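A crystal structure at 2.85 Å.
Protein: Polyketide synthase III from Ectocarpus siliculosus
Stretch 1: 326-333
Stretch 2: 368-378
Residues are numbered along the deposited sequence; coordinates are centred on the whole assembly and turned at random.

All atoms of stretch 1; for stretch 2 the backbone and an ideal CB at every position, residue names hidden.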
# COMPACT_ATOMS: atom_id res chain seq x y z
N ASP A 326 2.52 24.59 19.97
CA ASP A 326 2.07 25.85 19.36
C ASP A 326 0.92 25.64 18.39
O ASP A 326 -0.04 26.41 18.39
CB ASP A 326 3.22 26.53 18.62
CG ASP A 326 4.39 26.86 19.53
OD1 ASP A 326 4.36 26.51 20.72
OD2 ASP A 326 5.35 27.49 19.03
N PHE A 327 1.02 24.61 17.55
CA PHE A 327 -0.03 24.29 16.59
C PHE A 327 -0.50 22.84 16.63
O PHE A 327 0.31 21.92 16.73
CB PHE A 327 0.35 24.71 15.16
CG PHE A 327 1.54 23.98 14.59
CD1 PHE A 327 2.84 24.43 14.83
CD2 PHE A 327 1.37 22.87 13.76
CE1 PHE A 327 3.94 23.77 14.29
CE2 PHE A 327 2.46 22.21 13.22
CZ PHE A 327 3.74 22.66 13.48
N TRP A 328 -1.81 22.65 16.57
CA TRP A 328 -2.40 21.32 16.51
C TRP A 328 -3.09 21.15 15.19
O TRP A 328 -3.96 21.94 14.83
CB TRP A 328 -3.40 21.12 17.65
CG TRP A 328 -2.81 21.19 19.04
CD1 TRP A 328 -2.53 22.33 19.79
CD2 TRP A 328 -2.42 20.06 19.91
NE1 TRP A 328 -2.01 22.00 21.01
CE2 TRP A 328 -1.92 20.66 21.15
CE3 TRP A 328 -2.43 18.68 19.78
CZ2 TRP A 328 -1.45 19.89 22.21
CZ3 TRP A 328 -1.97 17.91 20.85
CH2 TRP A 328 -1.49 18.50 22.04
N CYS A 329 -2.69 20.11 14.46
CA CYS A 329 -3.31 19.80 13.18
C CYS A 329 -4.20 18.56 13.28
O CYS A 329 -3.76 17.44 13.02
CB CYS A 329 -2.25 19.64 12.09
SG CYS A 329 -1.49 21.19 11.57
N VAL A 330 -5.44 18.78 13.69
CA VAL A 330 -6.41 17.70 13.83
C VAL A 330 -7.06 17.40 12.48
O VAL A 330 -7.37 18.32 11.72
CB VAL A 330 -7.50 18.04 14.87
CG1 VAL A 330 -8.41 16.84 15.12
CG2 VAL A 330 -6.88 18.50 16.18
N HIS A 331 -7.25 16.12 12.20
CA HIS A 331 -7.90 15.66 10.98
C HIS A 331 -9.35 16.08 10.93
O HIS A 331 -10.15 15.65 11.77
CB HIS A 331 -7.76 14.14 10.85
CG HIS A 331 -8.62 13.53 9.78
ND1 HIS A 331 -8.35 13.67 8.47
CD2 HIS A 331 -9.78 12.76 9.86
CE1 HIS A 331 -9.29 13.02 7.75
NE2 HIS A 331 -10.17 12.47 8.60
N PRO A 332 -9.71 16.94 9.95
CA PRO A 332 -11.08 17.43 9.81
C PRO A 332 -12.00 16.39 9.18
O PRO A 332 -12.43 16.54 8.03
CB PRO A 332 -10.92 18.65 8.90
CG PRO A 332 -9.72 18.36 8.08
CD PRO A 332 -8.82 17.48 8.91
N GLY A 333 -12.29 15.33 9.93
CA GLY A 333 -13.09 14.21 9.44
C GLY A 333 -14.59 14.41 9.57
O GLY A 333 -15.37 13.62 9.05
N UNK A 368 -5.45 13.43 2.23
CA UNK A 368 -4.81 14.74 2.12
C UNK A 368 -5.31 15.79 3.12
O UNK A 368 -4.64 16.80 3.33
CB UNK A 368 -5.01 15.27 0.70
N UNK A 369 -6.47 15.55 3.74
CA UNK A 369 -7.10 16.53 4.62
C UNK A 369 -6.15 17.09 5.68
O UNK A 369 -6.11 18.30 5.90
CB UNK A 369 -8.31 15.90 5.31
N UNK A 370 -5.38 16.19 6.29
CA UNK A 370 -4.36 16.55 7.28
C UNK A 370 -3.30 17.48 6.68
O UNK A 370 -2.86 18.43 7.34
CB UNK A 370 -3.69 15.29 7.83
N UNK A 371 -2.91 17.21 5.44
CA UNK A 371 -1.94 18.02 4.70
C UNK A 371 -2.49 19.41 4.39
O UNK A 371 -1.74 20.38 4.31
CB UNK A 371 -1.54 17.32 3.40
N UNK A 372 -3.80 19.50 4.18
CA UNK A 372 -4.45 20.79 3.93
C UNK A 372 -4.38 21.68 5.18
O UNK A 372 -4.02 22.85 5.08
CB UNK A 372 -5.91 20.58 3.51
N UNK A 373 -4.74 21.11 6.33
CA UNK A 373 -4.64 21.81 7.62
C UNK A 373 -3.19 22.20 7.88
O UNK A 373 -2.89 23.35 8.20
CB UNK A 373 -5.17 20.94 8.76
N UNK A 374 -2.30 21.23 7.72
CA UNK A 374 -0.86 21.43 7.88
C UNK A 374 -0.37 22.55 6.97
O UNK A 374 0.39 23.42 7.41
CB UNK A 374 -0.10 20.14 7.58
N UNK A 375 -0.82 22.55 5.72
CA UNK A 375 -0.46 23.59 4.75
C UNK A 375 -1.32 24.84 4.91
O UNK A 375 -1.61 25.54 3.93
CB UNK A 375 -0.59 23.05 3.32
N UNK A 376 -1.73 25.12 6.15
CA UNK A 376 -2.34 26.39 6.52
C UNK A 376 -1.46 27.01 7.58
O UNK A 376 -1.25 28.22 7.60
CB UNK A 376 -3.78 26.21 7.02
N UNK A 377 -0.95 26.15 8.47
CA UNK A 377 -0.01 26.53 9.52
C UNK A 377 1.30 27.01 8.91
O UNK A 377 1.87 28.01 9.36
CB UNK A 377 0.24 25.36 10.47
N UNK A 378 1.74 26.31 7.87
CA UNK A 378 2.99 26.61 7.17
C UNK A 378 3.02 27.98 6.50
O UNK A 378 4.08 28.58 6.37
CB UNK A 378 3.25 25.53 6.11

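Strand 327-330 and the helix of stretch 2 run nearly antiparallel, at 158°, with axes 7.9 Å apart at closest. No hydrogen bond joins them, so packing decides what fits.

Position 368 points its CB away, and nothing of stretch 1 lies within 5.5 Å. Phi is -69°, so proline is among many possibilities. It is Pro368, whose O accepts from the backbone N of position 372.

At 369 the CB points toward stretch 1. It lies 3.9 Å from His331 ND1 and 4.0 Å from Pro332 CG. So close an approach favours a small residue, such as alanine, serine or cysteine. Ser369 is found. Its CB packs 3.9 Å from Pro332 CG, while OG bonds to a residue just outside the stretch.

The CB of 370 points sideways, 5.0 Å from His331 ND1. A medium apolar side chain could fill this gap; valine, isoleucine or leucine would suit. Val370 places CG2 3.7 Å from His331 ND1.

Positions 371 and 372 have nothing of stretch 1 within 5.5 Å of the CB, so stretch 1 sets little limit. They are Met371, out of reach, and Phe372, whose ring leads away.

At 373 the CB points toward stretch 1, 4.6 Å from Cys329 CB and 5.0 Å from Pro332 CD. The surroundings are mostly apolar, and a compact branched residue fits. Val373 uses both methyls: CG1 lies 3.9 Å from Cys329 SG and CG2 3.8 Å from Pro332 CD.

The CB of 374 points sideways but sits 4.4 Å from Cys329 SG. Alanine would fit, and a longer apolar chain could reach on toward the Phe327 ring. Leu374 does so. Its CD2 is 3.9 Å from Cys329 SG and 4.3 Å from Phe327 CE2.

Position 375 points away and 376 sideways, both without stretch 1 near the CB. Polar or apolar residues would be compatible. They are Ser375 and Arg376; the latter's NE is hydrogen-bonded elsewhere in the structure.

At 377 the CB points toward stretch 1, 4.3 Å from Phe327 CD2 and 4.6 Å from Cys329 SG. A ring and a sulfur invite a small or medium apolar group, such as alanine, valine or isoleucine. Val377 sets CG1 over one face of the Phe327 ring, 3.7 Å from its centroid, in a CH-pi contact. CG2 lies 3.8 Å from Cys329 SG, so this sulfur touches three helix side chains.

Position 378 points sideways into space that stretch 1 leaves open. Many residues would do. Phe378 brings its end nearer, but its CE1 still stays 5.0 Å from Phe327 CZ.

Stretch 2, residues 368-378: PSVMFVLSRVF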
# COMPACT_ATOMS: atom_id res chain seq x y z
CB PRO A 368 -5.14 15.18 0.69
CG PRO A 368 -6.39 14.45 0.34
CD PRO A 368 -6.26 13.12 1.03
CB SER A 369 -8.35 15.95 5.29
OG SER A 369 -9.30 15.57 4.31
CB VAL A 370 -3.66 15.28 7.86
CG1 VAL A 370 -2.92 15.61 9.15
CG2 VAL A 370 -4.66 14.17 8.10
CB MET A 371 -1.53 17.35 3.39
CG MET A 371 -1.42 15.83 3.42
SD MET A 371 0.27 15.23 3.31
CE MET A 371 0.66 15.51 1.58
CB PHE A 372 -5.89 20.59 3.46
CG PHE A 372 -6.04 20.34 1.99
CD1 PHE A 372 -5.68 19.11 1.43
CD2 PHE A 372 -6.55 21.32 1.15
CE1 PHE A 372 -5.82 18.88 0.07
CE2 PHE A 372 -6.70 21.09 -0.21
CZ PHE A 372 -6.33 19.87 -0.75
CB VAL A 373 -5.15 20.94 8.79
CG1 VAL A 373 -5.06 21.70 10.11
CG2 VAL A 373 -6.57 20.46 8.55
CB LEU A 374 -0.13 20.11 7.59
CG LEU A 374 1.31 19.82 8.03
CD1 LEU A 374 2.29 20.18 6.92
CD2 LEU A 374 1.70 20.48 9.36
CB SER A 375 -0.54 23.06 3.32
OG SER A 375 -0.14 24.05 2.38
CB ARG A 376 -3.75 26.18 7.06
CG ARG A 376 -4.81 25.98 6.00
CD ARG A 376 -6.20 25.97 6.63
NE ARG A 376 -6.47 27.19 7.40
CZ ARG A 376 -6.99 28.30 6.89
NH1 ARG A 376 -7.31 28.37 5.60
NH2 ARG A 376 -7.19 29.35 7.68
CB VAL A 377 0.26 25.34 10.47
CG1 VAL A 377 1.37 25.66 11.45
CG2 VAL A 377 -1.01 24.95 11.21
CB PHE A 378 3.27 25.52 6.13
CG PHE A 378 3.93 24.28 6.68
CD1 PHE A 378 3.76 23.91 8.02
CD2 PHE A 378 4.70 23.47 5.86
CE1 PHE A 378 4.36 22.77 8.52
CE2 PHE A 378 5.30 22.32 6.36
CZ PHE A 378 5.13 21.98 7.69
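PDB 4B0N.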